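Local coordinates for protein PmoD (Methylocystis sp. ATCC 49242, PDB 6CPD) that binds copper(I) through its periplasmic cupredoxin-like domain and probably takes part in copper handling in methane-oxidising bacteria, at residues T39-D44 with L57-D62. Sequence-based numbering, arbitrary orientation.
Sequences TIMAFD and LRIIRD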
loop_
_atom_site.group_PDB
_atom_site.type_symbol
_atom_site.label_atom_id
_atom_site.label_comp_id
_atom_site.label_asym_id
_atom_site.label_seq_id
_atom_site.Cartn_x
_atom_site.Cartn_y
_atom_site.Cartn_z
ATOM N N THR B 39 -1.214 15.793 10.044
ATOM C CA THR B 39 -1.235 14.518 9.350
ATOM C C THR B 39 -1.327 13.399 10.362
ATOM O O THR B 39 -0.568 13.368 11.328
ATOM C CB THR B 39 0.017 14.370 8.475
ATOM O OG1 THR B 39 0.107 15.508 7.614
ATOM C CG2 THR B 39 -0.048 13.105 7.639
ATOM N N ILE B 40 -2.262 12.474 10.137
ATOM C CA ILE B 40 -2.404 11.345 11.019
ATOM C C ILE B 40 -2.060 10.088 10.251
ATOM O O ILE B 40 -2.620 9.842 9.187
ATOM C CB ILE B 40 -3.829 11.249 11.585
ATOM C CG1 ILE B 40 -4.127 12.487 12.433
ATOM C CG2 ILE B 40 -4.011 9.941 12.378
ATOM C CD1 ILE B 40 -5.589 12.617 12.818
ATOM N N MET B 41 -1.139 9.301 10.798
ATOM C CA MET B 41 -0.800 8.005 10.215
ATOM C C MET B 41 -1.240 6.867 11.117
ATOM O O MET B 41 -0.801 6.782 12.268
ATOM C CB MET B 41 0.701 7.919 9.956
ATOM C CG MET B 41 1.222 9.091 9.122
ATOM S SD MET B 41 2.950 8.873 8.657
ATOM C CE MET B 41 2.966 7.097 8.447
ATOM N N ALA B 42 -2.098 5.997 10.584
ATOM C CA ALA B 42 -2.621 4.864 11.337
ATOM C C ALA B 42 -1.995 3.551 10.868
ATOM O O ALA B 42 -1.946 3.276 9.664
ATOM C CB ALA B 42 -4.138 4.804 11.210
ATOM N N PHE B 43 -1.539 2.751 11.831
ATOM C CA PHE B 43 -0.833 1.491 11.582
ATOM C C PHE B 43 -1.694 0.326 12.063
ATOM O O PHE B 43 -2.263 0.375 13.154
ATOM C CB PHE B 43 0.525 1.480 12.293
ATOM C CG PHE B 43 1.479 2.526 11.789
ATOM C CD1 PHE B 43 1.377 3.836 12.221
ATOM C CD2 PHE B 43 2.468 2.201 10.880
ATOM C CE1 PHE B 43 2.243 4.804 11.745
ATOM C CE2 PHE B 43 3.336 3.158 10.403
ATOM C CZ PHE B 43 3.227 4.464 10.843
ATOM N N ASP B 44 -1.793 -0.711 11.236
ATOM C CA ASP B 44 -2.572 -1.903 11.560
ATOM C C ASP B 44 -1.658 -3.117 11.319
ATOM O O ASP B 44 -1.393 -3.497 10.179
ATOM C CB ASP B 44 -3.823 -1.993 10.675
ATOM C CG ASP B 44 -4.679 -3.240 10.955
ATOM O OD1 ASP B 44 -4.242 -4.167 11.676
ATOM O OD2 ASP B 44 -5.787 -3.320 10.378
ATOM N N LEU B 57 9.204 3.479 15.923
ATOM C CA LEU B 57 9.002 4.224 14.681
ATOM C C LEU B 57 9.813 5.511 14.710
ATOM O O LEU B 57 9.739 6.272 15.669
ATOM C CB LEU B 57 7.515 4.549 14.457
ATOM C CG LEU B 57 7.215 5.522 13.299
ATOM C CD1 LEU B 57 7.461 4.909 11.909
ATOM C CD2 LEU B 57 5.796 6.092 13.401
ATOM N N ARG B 58 10.586 5.737 13.660
ATOM C CA ARG B 58 11.261 7.008 13.469
ATOM C C ARG B 58 11.014 7.506 12.067
ATOM O O ARG B 58 11.310 6.814 11.095
ATOM C CB ARG B 58 12.754 6.882 13.756
ATOM C CG ARG B 58 13.509 8.190 13.518
ATOM C CD ARG B 58 14.993 8.021 13.676
ATOM N NE ARG B 58 15.364 8.128 15.084
ATOM C CZ ARG B 58 16.305 7.410 15.673
ATOM N NH1 ARG B 58 16.967 6.501 14.982
ATOM N NH2 ARG B 58 16.570 7.590 16.955
ATOM N N ILE B 59 10.465 8.707 11.950
ATOM C CA ILE B 59 10.293 9.288 10.625
ATOM C C ILE B 59 11.405 10.306 10.411
ATOM O O ILE B 59 11.596 11.205 11.226
ATOM C CB ILE B 59 8.909 9.944 10.470
ATOM C CG1 ILE B 59 7.812 8.889 10.618
ATOM C CG2 ILE B 59 8.790 10.658 9.102
ATOM C CD1 ILE B 59 6.402 9.469 10.540
ATOM N N ILE B 60 12.166 10.131 9.339
ATOM C CA ILE B 60 13.268 11.047 9.039
ATOM C C ILE B 60 13.079 11.740 7.702
ATOM O O ILE B 60 12.396 11.234 6.799
ATOM C CB ILE B 60 14.635 10.323 8.986
ATOM C CG1 ILE B 60 14.625 9.259 7.879
ATOM C CG2 ILE B 60 14.971 9.681 10.338
ATOM C CD1 ILE B 60 15.988 8.660 7.598
ATOM N N ARG B 61 13.694 12.908 7.585
ATOM C CA ARG B 61 13.899 13.524 6.288
ATOM C C ARG B 61 14.828 12.599 5.517
ATOM O O ARG B 61 15.812 12.092 6.065
ATOM C CB ARG B 61 14.489 14.940 6.450
ATOM C CG ARG B 61 13.538 15.845 7.244
ATOM C CD ARG B 61 14.132 17.186 7.615
ATOM N NE ARG B 61 15.065 17.116 8.738
ATOM C CZ ARG B 61 14.720 17.131 10.023
ATOM N NH1 ARG B 61 13.442 17.199 10.383
ATOM N NH2 ARG B 61 15.661 17.079 10.959
ATOM N N ASP B 62 14.492 12.343 4.259
ATOM C CA ASP B 62 15.269 11.449 3.416
ATOM C C ASP B 62 16.564 12.162 2.992
ATOM O O ASP B 62 16.496 13.185 2.326
ATOM C CB ASP B 62 14.451 11.044 2.182
ATOM C CG ASP B 62 15.085 9.885 1.399
ATOM O OD1 ASP B 62 16.317 9.665 1.509
ATOM O OD2 ASP B 62 14.340 9.197 0.660
#
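Met41 and Phe43 reach out from 39-44 to meet Ile59 and Leu57 of 57-62, and the two segments touch through apolar side chains alone. At one end the sulfur of Met41 lies against the methyl of an isoleucine, SD of Met41 being 4.0 Å from CD1 of Ile59. CG of Met41 sits anti to the carbonyl carbon (chi1 -53°), the chain runs on extended to SD, and a bend at the last torsion (35°) turns CE aside and leaves SD to make the touch. Ile59 answers with its longer branch: with CD1 anti to CA (177°), that branch is extended and carries its methyl to the sulfur, and the two side chains pass each other at a slant.

The two strands belong to opposite sheets of a beta sandwich, in keeping with the cupredoxin fold of PmoD, and they illustrate how such sheets meet through apolar side chains rather than backbone bonds, here over some 120 Å² of buried surface. Strand 37-45 is held in its own sheet by 13-20 and 92-99, while 55-61 runs between 79-86 and 103-112 in the other. Met41 and Ile59 have CA atoms 11.2 Å apart, and for the CA atoms of Phe43 and Leu57 the separation is 10.7 Å, a gap bridged by side chains, two from each strand, all four buried and close to the centre of the chain.

The second apolar pair sets an aromatic ring against a branched aliphatic chain. CD2 of Leu57 lies 4.0 Å from CZ of Phe43, with CE1 of that ring almost as near; it comes in obliquely to the ring, and the two side chains cross at about a right angle. Within its own sheet the Phe43 ring also stacks with Phe93 and touches Ile15 and Ile17, whereas Leu57 and Ile59 both rest on Leu81, and Val95 adds a further apolar neighbour to Leu57 from the opposing sheet.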